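Flagella basal body P-ring formation protein flgA (Salmonella typhimurium, PDB 3TEE) takes part in assembling the P-ring of the flagellar basal body in the periplasm, probably as a chaperone or modulator of that process. Local coordinates at residues A[51-56]-A[68-73]; A[117-122]-A[136-141]. One frame throughout, in Å; residues are numbered along the deposited sequence.

Interaction 1 (A[51-56]-A[68-73])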
loop_
_atom_site.group_PDB
_atom_site.type_symbol
_atom_site.label_atom_id
_atom_site.label_comp_id
_atom_site.label_asym_id
_atom_site.label_seq_id
_atom_site.Cartn_x
_atom_site.Cartn_y
_atom_site.Cartn_z
ATOM N N GLY A 51 14.068 -5.570 13.055
ATOM C CA GLY A 51 13.582 -5.855 14.395
ATOM C C GLY A 51 14.023 -7.254 14.757
ATOM O O GLY A 51 15.090 -7.700 14.304
ATOM N N ASN A 52 13.200 -7.968 15.541
ATOM C CA ASN A 52 13.515 -9.340 15.944
ATOM C C ASN A 52 13.133 -10.304 14.853
ATOM O O ASN A 52 11.953 -10.491 14.545
ATOM C CB ASN A 52 12.860 -9.693 17.293
ATOM C CG ASN A 52 13.362 -8.839 18.422
ATOM O OD1 ASN A 52 14.556 -8.550 18.547
ATOM N ND2 ASN A 52 12.440 -8.352 19.230
ATOM N N VAL A 53 14.140 -10.856 14.179
ATOM C CA VAL A 53 13.848 -11.746 13.062
ATOM C C VAL A 53 14.547 -13.087 13.209
ATOM O O VAL A 53 15.548 -13.197 13.911
ATOM C CB VAL A 53 14.128 -11.096 11.674
ATOM C CG1 VAL A 53 13.286 -9.822 11.447
ATOM C CG2 VAL A 53 15.608 -10.803 11.483
ATOM N N ASN A 54 14.050 -14.093 12.491
ATOM C CA ASN A 54 14.690 -15.399 12.492
ATOM C C ASN A 54 15.427 -15.542 11.167
ATOM O O ASN A 54 14.881 -15.209 10.112
ATOM C CB ASN A 54 13.657 -16.531 12.671
ATOM C CG ASN A 54 12.911 -16.452 13.995
ATOM O OD1 ASN A 54 13.504 -16.318 15.070
ATOM N ND2 ASN A 54 11.587 -16.529 13.940
ATOM N N VAL A 55 16.676 -15.994 11.226
ATOM C CA VAL A 55 17.487 -16.211 10.023
ATOM C C VAL A 55 17.880 -17.671 9.982
ATOM O O VAL A 55 18.433 -18.176 10.961
ATOM C CB VAL A 55 18.751 -15.314 10.006
ATOM C CG1 VAL A 55 19.681 -15.671 8.832
ATOM C CG2 VAL A 55 18.378 -13.839 9.971
ATOM N N VAL A 56 17.671 -18.318 8.832
ATOM C CA VAL A 56 18.110 -19.680 8.612
ATOM C C VAL A 56 19.544 -19.566 8.067
ATOM O O VAL A 56 19.793 -18.785 7.150
ATOM C CB VAL A 56 17.167 -20.473 7.670
ATOM C CG1 VAL A 56 17.754 -21.850 7.345
ATOM C CG2 VAL A 56 15.782 -20.621 8.311
ATOM N N VAL A 68 18.023 -12.926 15.560
ATOM C CA VAL A 68 18.818 -11.700 15.507
ATOM C C VAL A 68 17.900 -10.497 15.727
ATOM O O VAL A 68 16.711 -10.556 15.445
ATOM C CB VAL A 68 19.650 -11.515 14.190
ATOM C CG1 VAL A 68 20.615 -12.676 13.937
ATOM C CG2 VAL A 68 18.745 -11.289 12.983
ATOM N N ASN A 69 18.476 -9.417 16.181
ATOM C CA ASN A 69 17.788 -8.142 16.269
ATOM C C ASN A 69 18.456 -7.245 15.204
ATOM O O ASN A 69 19.679 -7.123 15.162
ATOM C CB ASN A 69 17.898 -7.513 17.660
ATOM C CG ASN A 69 17.245 -6.138 17.677
ATOM O OD1 ASN A 69 17.909 -5.119 17.545
ATOM N ND2 ASN A 69 15.927 -6.093 17.662
ATOM N N VAL A 70 17.649 -6.661 14.340
ATOM C CA VAL A 70 18.161 -5.794 13.276
ATOM C C VAL A 70 17.649 -4.370 13.500
ATOM O O VAL A 70 16.461 -4.100 13.369
ATOM C CB VAL A 70 17.785 -6.328 11.873
ATOM C CG1 VAL A 70 18.306 -5.412 10.759
ATOM C CG2 VAL A 70 18.256 -7.771 11.677
ATOM N N GLN A 71 18.555 -3.470 13.828
ATOM C CA GLN A 71 18.213 -2.044 13.961
ATOM C C GLN A 71 18.408 -1.427 12.581
ATOM O O GLN A 71 19.494 -1.545 12.012
ATOM C CB GLN A 71 19.134 -1.355 14.976
ATOM C CG GLN A 71 19.054 -1.930 16.389
ATOM C CD GLN A 71 19.892 -1.160 17.386
ATOM O OE1 GLN A 71 20.781 -0.376 17.038
ATOM N NE2 GLN A 71 19.585 -1.325 18.662
ATOM N N ALA A 72 17.351 -0.833 12.005
ATOM C CA ALA A 72 17.468 -0.226 10.675
ATOM C C ALA A 72 16.972 1.196 10.757
ATOM O O ALA A 72 15.858 1.421 11.238
ATOM C CB ALA A 72 16.674 -1.023 9.634
ATOM N N THR A 73 17.837 2.165 10.405
ATOM C CA THR A 73 17.492 3.602 10.428
ATOM C C THR A 73 17.338 4.064 8.980
ATOM O O THR A 73 18.141 3.699 8.125
ATOM C CB THR A 73 18.518 4.441 11.235
ATOM O OG1 THR A 73 18.586 3.935 12.563
ATOM C CG2 THR A 73 18.140 5.930 11.330
#

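Interaction 2 (A[117-122]-A[136-141])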
loop_
_atom_site.group_PDB
_atom_site.type_symbol
_atom_site.label_atom_id
_atom_site.label_comp_id
_atom_site.label_asym_id
_atom_site.label_seq_id
_atom_site.Cartn_x
_atom_site.Cartn_y
_atom_site.Cartn_z
ATOM N N ASP A 117 -2.408 11.232 -3.709
ATOM C CA ASP A 117 -3.881 11.148 -3.693
ATOM C C ASP A 117 -4.488 10.427 -2.458
ATOM O O ASP A 117 -5.612 9.927 -2.527
ATOM C CB ASP A 117 -4.461 10.629 -5.031
ATOM C CG ASP A 117 -4.622 11.723 -6.059
ATOM O OD1 ASP A 117 -5.587 12.509 -5.941
ATOM O OD2 ASP A 117 -3.763 11.816 -6.966
ATOM N N ALA A 118 -3.744 10.380 -1.334
ATOM C CA ALA A 118 -4.233 9.770 -0.098
ATOM C C ALA A 118 -5.019 10.800 0.696
ATOM O O ALA A 118 -4.797 12.002 0.561
ATOM C CB ALA A 118 -3.080 9.230 0.722
ATOM N N VAL A 119 -5.999 10.328 1.472
ATOM C CA VAL A 119 -6.866 11.159 2.292
ATOM C C VAL A 119 -6.872 10.547 3.692
ATOM O O VAL A 119 -6.870 9.319 3.827
ATOM C CB VAL A 119 -8.290 11.242 1.652
ATOM C CG1 VAL A 119 -9.302 11.842 2.609
ATOM C CG2 VAL A 119 -8.266 12.043 0.342
ATOM N N SER A 120 -6.865 11.395 4.733
ATOM C CA SER A 120 -6.834 10.897 6.099
ATOM C C SER A 120 -8.188 10.378 6.564
ATOM O O SER A 120 -9.218 11.008 6.324
ATOM C CB SER A 120 -6.357 11.987 7.056
ATOM O OG SER A 120 -6.098 11.399 8.315
ATOM N N LEU A 121 -8.171 9.241 7.252
ATOM C CA LEU A 121 -9.363 8.669 7.886
ATOM C C LEU A 121 -9.491 9.219 9.312
ATOM O O LEU A 121 -10.516 9.015 9.954
ATOM C CB LEU A 121 -9.284 7.130 7.934
ATOM C CG LEU A 121 -9.356 6.400 6.580
ATOM C CD1 LEU A 121 -9.035 4.934 6.753
ATOM C CD2 LEU A 121 -10.740 6.562 5.928
ATOM N N ARG A 122 -8.447 9.903 9.816
ATOM C CA ARG A 122 -8.428 10.397 11.203
ATOM C C ARG A 122 -7.907 11.808 11.338
ATOM O O ARG A 122 -7.238 12.306 10.437
ATOM C CB ARG A 122 -7.498 9.511 12.072
ATOM C CG ARG A 122 -7.676 8.006 11.947
ATOM C CD ARG A 122 -6.973 7.300 13.074
ATOM N NE ARG A 122 -6.869 5.867 12.820
ATOM C CZ ARG A 122 -6.032 5.056 13.458
ATOM N NH1 ARG A 122 -5.209 5.536 14.385
ATOM N NH2 ARG A 122 -6.004 3.762 13.169
ATOM N N ARG A 136 -6.831 6.460 3.147
ATOM C CA ARG A 136 -7.571 5.855 2.032
ATOM C C ARG A 136 -7.226 6.625 0.766
ATOM O O ARG A 136 -6.698 7.736 0.862
ATOM C CB ARG A 136 -9.100 5.919 2.299
ATOM C CG ARG A 136 -9.694 7.337 2.392
ATOM C CD ARG A 136 -11.205 7.352 2.129
ATOM N NE ARG A 136 -11.841 8.626 2.497
ATOM C CZ ARG A 136 -11.935 9.682 1.696
ATOM N NH1 ARG A 136 -11.425 9.644 0.469
ATOM N NH2 ARG A 136 -12.534 10.785 2.113
ATOM N N GLN A 137 -7.584 6.076 -0.427
ATOM C CA GLN A 137 -7.389 6.813 -1.673
ATOM C C GLN A 137 -8.473 7.861 -1.765
ATOM O O GLN A 137 -9.543 7.681 -1.176
ATOM C CB GLN A 137 -7.402 5.880 -2.906
ATOM C CG GLN A 137 -6.012 5.352 -3.275
ATOM C CD GLN A 137 -5.000 6.449 -3.541
ATOM O OE1 GLN A 137 -5.069 7.176 -4.540
ATOM N NE2 GLN A 137 -4.042 6.599 -2.637
ATOM N N ALA A 138 -8.197 8.973 -2.462
ATOM C CA ALA A 138 -9.170 10.047 -2.638
ATOM C C ALA A 138 -10.386 9.548 -3.440
ATOM O O ALA A 138 -10.279 8.561 -4.175
ATOM C CB ALA A 138 -8.527 11.218 -3.365
ATOM N N TRP A 139 -11.531 10.214 -3.288
ATOM C CA TRP A 139 -12.714 9.831 -4.058
ATOM C C TRP A 139 -12.639 10.491 -5.427
ATOM O O TRP A 139 -12.642 11.721 -5.510
ATOM C CB TRP A 139 -14.008 10.248 -3.351
ATOM C CG TRP A 139 -14.219 9.713 -1.959
ATOM C CD1 TRP A 139 -14.723 10.403 -0.898
ATOM C CD2 TRP A 139 -14.047 8.357 -1.513
ATOM N NE1 TRP A 139 -14.880 9.565 0.180
ATOM C CE2 TRP A 139 -14.459 8.306 -0.165
ATOM C CE3 TRP A 139 -13.616 7.171 -2.132
ATOM C CZ2 TRP A 139 -14.452 7.118 0.577
ATOM C CZ3 TRP A 139 -13.580 5.996 -1.388
ATOM C CH2 TRP A 139 -13.972 5.983 -0.041
ATOM N N ARG A 140 -12.542 9.693 -6.499
ATOM C CA ARG A 140 -12.552 10.240 -7.863
ATOM C C ARG A 140 -14.003 10.625 -8.180
ATOM O O ARG A 140 -14.261 11.643 -8.825
ATOM C CB ARG A 140 -12.010 9.210 -8.882
ATOM C CG ARG A 140 -11.912 9.712 -10.334
ATOM C CD ARG A 140 -10.937 10.866 -10.513
ATOM N NE ARG A 140 -11.120 11.588 -11.778
ATOM C CZ ARG A 140 -11.940 12.622 -11.949
ATOM N NH1 ARG A 140 -12.698 13.051 -10.949
ATOM N NH2 ARG A 140 -12.015 13.227 -13.125
ATOM N N VAL A 141 -14.943 9.833 -7.650
ATOM C CA VAL A 141 -16.369 10.051 -7.805
ATOM C C VAL A 141 -16.966 10.227 -6.406
ATOM O O VAL A 141 -16.689 9.424 -5.516
ATOM C CB VAL A 141 -16.987 8.871 -8.617
ATOM C CG1 VAL A 141 -18.470 8.716 -8.366
ATOM C CG2 VAL A 141 -16.697 9.019 -10.106
#

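Interaction 1 (A[51-56]-A[68-73])
Val68 and Gly51, the two residues most covered here, show how backbone bonds can link two strands while valines pack on one face and an Asn52-Asn69 amide bond forms on the other. Val68 pairs with Val53 in an antiparallel hydrogen-bonded pair: Val53 N reaches Val68 O at 2.9 Å, and Val68 N returns to Val53 O at 3.0 Å, almost straight. On the same face the two valines touch through their CG2 methyls, 3.5 Å apart. In each, CG2 is lodged between the backbone N and the carbonyl carbon (Val68 chi1 -58°), which turns it to its partner. Val55 CG2 adds a contact with Val68 CG2 at 4.0 Å.

Gly51 makes the second hydrogen-bonded pair, exchanging 2.8 Å bonds between its N and Val70 O and between its O and Val70 N. Between the pairs, Asn69 ND2 donates to Asn52 OD1 at 2.9 Å from well above that carbonyl's plane; the amides are turned 57° apart. Asn69 ND2 also binds a glycerol. Phe11 of helix 2-14 packs on the valine face of this antiparallel beta-hairpin, whose pairing continues past the corner at Asn52 to Gly51.

Interaction 2 (A[117-122]-A[136-141])
Val119 and Arg136 form the middle of a short two-stranded antiparallel ladder, a compact case of backbone pairing combined with a cation laid along apolar groups. The backbone bonds come first. Val119 N donates to Arg136 O at 2.8 Å and Arg136 N to Val119 O at 2.9 Å, making a hydrogen-bonded pair. One residue beyond the paired Ala118 and Gln137, Ala138 N donates to Asp117 O at 2.8 Å, a bond bent to 139° at the hydrogen. Ala118 CA adds a CA-H...O contact to Arg136 O.

The apolar contacts gather on the Val119 face. Its two methyls divide the work: CG2 packs on the CB of Ala138 at 3.8 Å, while CG1, anti to the backbone N (chi1 168°), lies over one face of the Arg136 guanidinium, 3.4 Å from NH2. Farther back, Leu121 CD2 meets the aliphatic part of the arginine, 3.8 Å from CG.

The arginine's far end also meets its own segment. Its chain leaves CA with CG between the backbone N and the carbonyl carbon (chi1 63°), then runs extended alongside Val119. Within 136-141, NH1 donates to Gln137 O at 3.2 Å, with that acceptor close to the guanidinium plane. Trp139, of the same segment, lies against the face opposite Val119 CG1. NE bonds to a glycerol, probably from the crystallisation liquor.

The guanidinium thus sits between the Val119 methyl on one face and the Trp139 indole on the other, NH1 lying over the indole face toward its rim. This chemistry implies a cation probably restrained in rotation by the methyl and indole on its two faces and by its bond to Gln137 O, and one that probably keeps its full charge.

Interaction 1 closes before interaction 2 opens along the chain, and no sheet is common to them. Their centres lie 34 Å apart and their nearest atoms about 22 Å, without touching. The 51-56/68-73 contact belongs to the five-stranded antiparallel sheet near the N-terminus, where strand 62-79 also pairs with 21-26 and 94-100. The 117-122/136-141 contact is a separate two-stranded sheet in the part of the chain that belongs to the P-ring chaperone family, and it leads on through Val141 to the C-terminal five-stranded sheet. Two local ladders thus lie in different parts of an elongated chain, consistent with the open form captured here and with a protein whose flexibility regulates P-ring assembly.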